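Local structure of ochratoxinase (Aspergillus niger, 4C65) at the interface of chains A and B. The protein hydrolyses the amide bond of ochratoxin A with the help of zinc, releasing ochratoxin alpha and L-phenylalanine, and works as a homooctameric carboxypeptidase. Sequence-based numbering; all coordinates share one arbitrary frame. Chains: chain A/B, Ochratoxinase.

Contact 1: the interface of chains A and B. Residues chain A 90-91, 94, 118, 121-122, 176; chain B 89-91.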
ATOM      1  N   PRO A  90       3.147 -18.090 -14.783  1.00 14.19           N
ATOM      2  CA  PRO A  90       3.992 -19.282 -14.502  1.00 13.98           C
ATOM      3  C   PRO A  90       3.337 -20.625 -14.793  1.00 14.05           C
ATOM      4  O   PRO A  90       4.040 -21.611 -14.968  1.00 14.10           O
ATOM      5  CB  PRO A  90       4.327 -19.141 -13.003  1.00 13.73           C
ATOM      6  CG  PRO A  90       4.083 -17.690 -12.687  1.00 13.87           C
ATOM      7  CD  PRO A  90       2.949 -17.259 -13.585  1.00 14.13           C
ATOM      8  N   ALA A  91       2.008 -20.684 -14.828  1.00 14.59           N
ATOM      9  CA  ALA A  91       1.312 -21.895 -15.263  1.00 14.81           C
ATOM     10  C   ALA A  91       1.634 -22.256 -16.716  1.00 14.93           C
ATOM     11  O   ALA A  91       1.827 -23.431 -17.024  1.00 14.83           O
ATOM     12  CB  ALA A  91      -0.190 -21.776 -15.065  1.00 15.24           C
ATOM     13  N   GLY A  94       5.302 -23.598 -16.565  1.00 13.95           N
ATOM     14  CA  GLY A  94       5.425 -24.936 -16.026  1.00 13.84           C
ATOM     15  C   GLY A  94       5.042 -25.986 -17.027  1.00 13.73           C
ATOM     16  O   GLY A  94       5.688 -27.028 -17.130  1.00 13.65           O
ATOM     17  N   TYR A 118      12.077 -21.445 -12.648  1.00 15.31           N
ATOM     18  CA  TYR A 118      11.114 -22.143 -11.817  1.00 15.01           C
ATOM     19  C   TYR A 118      11.520 -23.585 -11.544  1.00 14.94           C
ATOM     20  O   TYR A 118      10.664 -24.449 -11.364  1.00 15.92           O
ATOM     21  CB  TYR A 118       9.756 -22.102 -12.530  1.00 14.84           C
ATOM     22  CG  TYR A 118       9.207 -20.725 -12.757  1.00 14.78           C
ATOM     23  CD1 TYR A 118       8.907 -19.903 -11.681  1.00 14.75           C
ATOM     24  CD2 TYR A 118       9.024 -20.224 -14.035  1.00 14.55           C
ATOM     25  CE1 TYR A 118       8.430 -18.620 -11.873  1.00 14.81           C
ATOM     26  CE2 TYR A 118       8.508 -18.964 -14.244  1.00 14.52           C
ATOM     27  CZ  TYR A 118       8.201 -18.163 -13.163  1.00 14.84           C
ATOM     28  OH  TYR A 118       7.699 -16.888 -13.350  1.00 15.17           O
ATOM     29  N   GLU A 121      10.180 -25.076  -8.349  1.00 15.69           N
ATOM     30  CA  GLU A 121       8.733 -25.302  -8.403  1.00 15.62           C
ATOM     31  C   GLU A 121       8.378 -26.490  -9.325  1.00 15.44           C
ATOM     32  O   GLU A 121       7.475 -27.276  -9.024  1.00 15.43           O
ATOM     33  CB  GLU A 121       8.027 -24.025  -8.875  1.00 15.71           C
ATOM     34  CG  GLU A 121       8.036 -22.882  -7.859  1.00 15.75           C
ATOM     35  CD  GLU A 121       9.391 -22.189  -7.675  1.00 15.68           C
ATOM     36  OE1 GLU A 121      10.175 -22.071  -8.650  1.00 15.73           O
ATOM     37  OE2 GLU A 121       9.650 -21.748  -6.538  1.00 14.96           O
ATOM     38  N   VAL A 122       9.090 -26.614 -10.437  1.00 14.97           N
ATOM     39  CA  VAL A 122       8.886 -27.721 -11.364  1.00 15.22           C
ATOM     40  C   VAL A 122       9.425 -29.024 -10.783  1.00 15.98           C
ATOM     41  O   VAL A 122       8.810 -30.092 -10.977  1.00 16.10           O
ATOM     42  CB  VAL A 122       9.498 -27.413 -12.736  1.00 14.83           C
ATOM     43  CG1 VAL A 122       9.478 -28.634 -13.639  1.00 15.20           C
ATOM     44  CG2 VAL A 122       8.751 -26.263 -13.418  1.00 14.79           C
ATOM     45  N   ALA A 176       9.116 -15.422  -5.573  1.00 14.22           N
ATOM     46  CA  ALA A 176       9.252 -16.679  -6.324  1.00 14.29           C
ATOM     47  C   ALA A 176       9.138 -16.524  -7.829  1.00 14.70           C
ATOM     48  O   ALA A 176       8.282 -17.125  -8.475  1.00 15.75           O
ATOM     49  CB  ALA A 176       8.271 -17.689  -5.820  1.00 14.33           C
TER
ATOM     50  N   HIS B  89       2.474 -22.960  -6.206  1.00 16.58           N
ATOM     51  CA  HIS B  89       3.025 -22.053  -7.206  1.00 16.16           C
ATOM     52  C   HIS B  89       2.510 -22.454  -8.602  1.00 15.82           C
ATOM     53  O   HIS B  89       2.527 -23.626  -8.934  1.00 15.95           O
ATOM     54  CB  HIS B  89       4.534 -22.076  -7.165  1.00 15.94           C
ATOM     55  CG  HIS B  89       5.157 -20.951  -7.918  1.00 15.46           C
ATOM     56  ND1 HIS B  89       5.262 -20.947  -9.280  1.00 15.12           N
ATOM     57  CD2 HIS B  89       5.734 -19.809  -7.500  1.00 15.70           C
ATOM     58  CE1 HIS B  89       5.861 -19.845  -9.679  1.00 15.29           C
ATOM     59  NE2 HIS B  89       6.157 -19.133  -8.615  1.00 15.57           N
ATOM     60  N   PRO B  90       2.042 -21.497  -9.411  1.00 15.40           N
ATOM     61  CA  PRO B  90       1.423 -21.935 -10.664  1.00 15.24           C
ATOM     62  C   PRO B  90       2.350 -22.660 -11.630  1.00 15.17           C
ATOM     63  O   PRO B  90       1.871 -23.381 -12.505  1.00 15.29           O
ATOM     64  CB  PRO B  90       0.895 -20.629 -11.280  1.00 15.47           C
ATOM     65  CG  PRO B  90       0.799 -19.671 -10.129  1.00 15.58           C
ATOM     66  CD  PRO B  90       1.926 -20.045  -9.210  1.00 15.50           C
ATOM     67  N   ALA B  91       3.667 -22.460 -11.522  1.00 14.89           N
ATOM     68  CA  ALA B  91       4.618 -23.241 -12.303  1.00 14.54           C
ATOM     69  C   ALA B  91       4.539 -24.732 -11.980  1.00 14.47           C
ATOM     70  O   ALA B  91       4.631 -25.553 -12.885  1.00 14.57           O
ATOM     71  CB  ALA B  91       6.030 -22.725 -12.101  1.00 14.95           C
TER

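Contact 2: the interface of chains A and B. Residues chain A 129-131, 435-437; chain B 96, 99-100, 103, 339-340.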
ATOM      1  N   GLY A 129       6.380 -37.521  -8.992  1.00 19.71           N
ATOM      2  CA  GLY A 129       6.084 -38.450 -10.078  1.00 19.39           C
ATOM      3  C   GLY A 129       4.989 -38.026 -11.069  1.00 19.30           C
ATOM      4  O   GLY A 129       4.649 -38.809 -11.946  1.00 20.11           O
ATOM      5  N   THR A 130       4.456 -36.803 -10.980  1.00 18.40           N
ATOM      6  CA  THR A 130       3.449 -36.332 -11.967  1.00 18.11           C
ATOM      7  C   THR A 130       4.054 -36.201 -13.349  1.00 17.41           C
ATOM      8  O   THR A 130       3.451 -36.569 -14.333  1.00 17.56           O
ATOM      9  CB  THR A 130       2.819 -34.988 -11.589  1.00 18.01           C
ATOM     10  OG1 THR A 130       2.505 -34.966 -10.198  1.00 18.39           O
ATOM     11  CG2 THR A 130       1.540 -34.768 -12.390  1.00 18.82           C
ATOM     12  N   ILE A 131       5.275 -35.685 -13.414  1.00 16.93           N
ATOM     13  CA  ILE A 131       6.030 -35.641 -14.664  1.00 16.55           C
ATOM     14  C   ILE A 131       7.390 -36.284 -14.458  1.00 16.21           C
ATOM     15  O   ILE A 131       7.724 -36.740 -13.376  1.00 15.93           O
ATOM     16  CB  ILE A 131       6.196 -34.191 -15.224  1.00 16.10           C
ATOM     17  CG1 ILE A 131       6.975 -33.316 -14.264  1.00 15.69           C
ATOM     18  CG2 ILE A 131       4.833 -33.571 -15.508  1.00 16.38           C
ATOM     19  CD1 ILE A 131       7.489 -32.058 -14.904  1.00 15.37           C
ATOM     20  N   ASN A 435      -1.095 -43.411 -14.605  1.00 30.59           N
ATOM     21  CA  ASN A 435      -1.689 -42.103 -14.619  1.00 29.14           C
ATOM     22  C   ASN A 435      -1.848 -41.600 -13.184  1.00 28.46           C
ATOM     23  O   ASN A 435      -2.654 -42.130 -12.426  1.00 29.43           O
ATOM     24  CB  ASN A 435      -3.036 -42.154 -15.344  1.00 29.82           C
ATOM     25  CG  ASN A 435      -3.721 -40.803 -15.408  1.00 29.37           C
ATOM     26  OD1 ASN A 435      -3.298 -39.844 -14.783  1.00 28.01           O
ATOM     27  ND2 ASN A 435      -4.807 -40.737 -16.134  1.00 30.28           N
ATOM     28  N   PRO A 436      -1.080 -40.573 -12.804  1.00 26.70           N
ATOM     29  CA  PRO A 436      -1.173 -40.087 -11.421  1.00 26.38           C
ATOM     30  C   PRO A 436      -2.488 -39.430 -11.038  1.00 26.89           C
ATOM     31  O   PRO A 436      -2.664 -39.136  -9.872  1.00 27.05           O
ATOM     32  CB  PRO A 436      -0.056 -39.054 -11.321  1.00 24.96           C
ATOM     33  CG  PRO A 436       0.154 -38.587 -12.716  1.00 24.89           C
ATOM     34  CD  PRO A 436      -0.202 -39.732 -13.630  1.00 25.71           C
ATOM     35  N   PHE A 437      -3.394 -39.202 -11.987  1.00 27.00           N
ATOM     36  CA  PHE A 437      -4.621 -38.484 -11.709  1.00 27.69           C
ATOM     37  C   PHE A 437      -5.810 -39.434 -11.542  1.00 29.33           C
ATOM     38  O   PHE A 437      -6.953 -38.984 -11.383  1.00 30.46           O
ATOM     39  CB  PHE A 437      -4.888 -37.443 -12.807  1.00 27.51           C
ATOM     40  CG  PHE A 437      -3.812 -36.408 -12.913  1.00 25.89           C
ATOM     41  CD1 PHE A 437      -3.726 -35.390 -11.969  1.00 25.53           C
ATOM     42  CD2 PHE A 437      -2.882 -36.444 -13.945  1.00 24.90           C
ATOM     43  CE1 PHE A 437      -2.694 -34.458 -12.027  1.00 24.35           C
ATOM     44  CE2 PHE A 437      -1.870 -35.503 -14.026  1.00 23.88           C
ATOM     45  CZ  PHE A 437      -1.765 -34.513 -13.056  1.00 23.54           C
TER
ATOM     46  N   ARG B  96       2.132 -30.060 -13.808  1.00 14.14           N
ATOM     47  CA  ARG B  96       1.251 -31.173 -13.529  1.00 14.50           C
ATOM     48  C   ARG B  96       0.120 -31.247 -14.538  1.00 14.40           C
ATOM     49  O   ARG B  96      -0.252 -32.335 -15.007  1.00 14.51           O
ATOM     50  CB  ARG B  96       0.682 -31.087 -12.118  1.00 14.76           C
ATOM     51  CG  ARG B  96       1.721 -31.231 -11.020  1.00 15.02           C
ATOM     52  CD  ARG B  96       1.135 -31.728  -9.689  1.00 15.44           C
ATOM     53  NE  ARG B  96       2.162 -31.735  -8.653  1.00 15.54           N
ATOM     54  CZ  ARG B  96       2.519 -30.678  -7.931  1.00 15.77           C
ATOM     55  NH1 ARG B  96       1.959 -29.454  -8.042  1.00 16.29           N
ATOM     56  NH2 ARG B  96       3.490 -30.830  -7.065  1.00 16.09           N
ATOM     57  N   ARG B  99       0.971 -33.181 -17.873  1.00 14.85           N
ATOM     58  CA  ARG B  99       0.736 -34.600 -17.783  1.00 15.10           C
ATOM     59  C   ARG B  99      -0.757 -34.895 -17.927  1.00 15.11           C
ATOM     60  O   ARG B  99      -1.148 -35.756 -18.706  1.00 15.49           O
ATOM     61  CB  ARG B  99       1.241 -35.175 -16.456  1.00 15.21           C
ATOM     62  CG  ARG B  99       0.972 -36.687 -16.278  1.00 15.79           C
ATOM     63  CD  ARG B  99       1.803 -37.504 -17.283  1.00 16.02           C
ATOM     64  NE  ARG B  99       1.725 -38.943 -17.163  1.00 16.47           N
ATOM     65  CZ  ARG B  99       2.425 -39.675 -16.295  1.00 16.86           C
ATOM     66  NH1 ARG B  99       3.210 -39.104 -15.394  1.00 16.57           N
ATOM     67  NH2 ARG B  99       2.299 -40.993 -16.311  1.00 17.46           N
ATOM     68  N   GLY B 100      -1.571 -34.173 -17.176  1.00 14.89           N
ATOM     69  CA  GLY B 100      -3.003 -34.345 -17.212  1.00 14.93           C
ATOM     70  C   GLY B 100      -3.579 -34.223 -18.600  1.00 14.89           C
ATOM     71  O   GLY B 100      -4.384 -35.042 -19.010  1.00 14.98           O
ATOM     72  N   GLU B 103      -2.630 -37.157 -20.789  1.00 17.61           N
ATOM     73  CA  GLU B 103      -3.405 -38.334 -20.424  1.00 17.83           C
ATOM     74  C   GLU B 103      -4.812 -38.227 -20.980  1.00 17.80           C
ATOM     75  O   GLU B 103      -5.374 -39.188 -21.485  1.00 18.24           O
ATOM     76  CB  GLU B 103      -3.454 -38.456 -18.912  1.00 17.80           C
ATOM     77  CG  GLU B 103      -2.180 -38.858 -18.181  1.00 18.01           C
ATOM     78  CD  GLU B 103      -1.617 -40.236 -18.552  1.00 18.64           C
ATOM     79  OE1 GLU B 103      -2.382 -41.108 -18.999  1.00 19.34           O
ATOM     80  OE2 GLU B 103      -0.395 -40.472 -18.377  1.00 18.90           O
ATOM     81  N   PRO B 339      -7.534 -32.643 -15.020  1.00 19.57           N
ATOM     82  CA  PRO B 339      -7.211 -33.198 -16.326  1.00 19.46           C
ATOM     83  C   PRO B 339      -6.501 -34.528 -16.215  1.00 20.07           C
ATOM     84  O   PRO B 339      -5.601 -34.675 -15.381  1.00 20.98           O
ATOM     85  CB  PRO B 339      -6.282 -32.137 -16.915  1.00 19.59           C
ATOM     86  CG  PRO B 339      -6.806 -30.864 -16.349  1.00 19.22           C
ATOM     87  CD  PRO B 339      -7.277 -31.194 -14.969  1.00 19.72           C
ATOM     88  N   GLY B 340      -6.897 -35.487 -17.057  1.00 20.04           N
ATOM     89  CA  GLY B 340      -6.400 -36.857 -16.977  1.00 20.62           C
ATOM     90  C   GLY B 340      -7.069 -37.662 -15.882  1.00 21.49           C
ATOM     91  O   GLY B 340      -6.675 -38.780 -15.583  1.00 22.13           O
TER

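Contact 1: the interface of chains A and B
The N-terminal turn of helix 90-106 in chain B, with B:His89 just ahead of it, meets chain A at the same helix start, at A:Tyr118, at the first turn of helix 119-127 and at the loop residue A:Ala176. B:His89 carries the contact. Its CG stands anti to the backbone N (chi1 -166°), which sets the imidazole beside its own helix start, with NE2 pointing into chain A. There B:His89 NE2 donates to the backbone carbonyl A:Ala176 O at 2.9 Å; the donor lies in the carbonyl plane, whereas the oxygen sits 19° out of the ring plane. The other ring nitrogen, B:His89 ND1, accepts from the backbone B:Ala91 N at 3.1 Å. With both nitrogens engaged, the rotation of the ring is fixed, a pattern consistent with a hydrogen on NE2 and ND1 as acceptor, though the proton itself is not seen. A:Glu121 CG lies over one face, 3.7 Å from the B:His89 ring centroid, and B:Pro90 CD lies over the opposite face, so the imidazole is clamped between a residue of each chain. At the ring tip, B:His89 CE1 meets the aromatic A:Tyr118 CE1 at 3.6 Å, the two side chains crossing at about a right angle, and A:Pro90 CB approaches the same CE1 at 3.7 Å. B:Ala91 CB packs against A:Tyr118 CB at 3.8 Å. In the fold, this patch lies where the paired helix starts meet near the two-fold axis, its centre about 17 Å from the active-site residue A:Lys204.

Contact 2: the interface of chains A and B
B:Arg99, on helix 90-106, reaches between two loop stretches of chain A, one at A:Thr130 and the other the C-terminal segment with A:Pro436. B:Arg99 CB lies in plane at the edge of the A:Phe437 ring, 4.0 Å from A:Phe437 CE2, and also faces A:Ile131 CG2. B:Arg99 CG, anti to the backbone N (chi1 178°), passes A:Phe437 CE2 at 3.8 Å; the bend at chi2 then turns the chain so that CD runs by A:Thr130 O. B:Arg99 NE turns back to its own helix, forming a salt bridge with B:Glu103 OE2 at 2.9 Å on the carboxylate's anti lone pair. B:Arg99 CZ has A:Pro436 CD over the centre of the guanidinium face at 3.7 Å. At the tip, B:Arg99 NH1 donates to the backbone A:Thr130 O at 2.8 Å; the oxygen lies in the guanidinium plane, but the donor stands 50° out of the carbonyl plane, off its lone pairs. B:Glu103 thus braces the arginine while its carboxylate stacks against the A:Asn435 amide, the planes 23° apart. A:Asn435 ND2 donates to B:Gly340 O at 2.8 Å, on a lone pair, and A:Asn435 OD1 accepts from A:Phe437 N at 2.9 Å, helping to shape the segment that presents the phenyl ring. B:Pro339 O lies over one face of this ring. In the fold, the patch joins the 129-131 loop and C-terminal segment 435-437 of chain A to the middle and later turns of helix 90-106 and residues 339-340 of chain B.

The C-alpha centres of contact 1 and contact 2 lie about 16 Å apart, and helix 90-106 of chain B serves both: its first turn in contact 1, its middle and later turns in contact 2. Chain A contributes, among others, helix 119-127 to contact 1, and the loop after it together with the C-terminal segment to contact 2. Two-fold symmetry gives each patch a twin with the chains exchanged, so every copy offers both helix and receiving surfaces. The centre of contact 2 is about 30 Å from A:Lys204, against about 17 Å for contact 1. The enzyme is a homooctamer, and this interface probably helps build it.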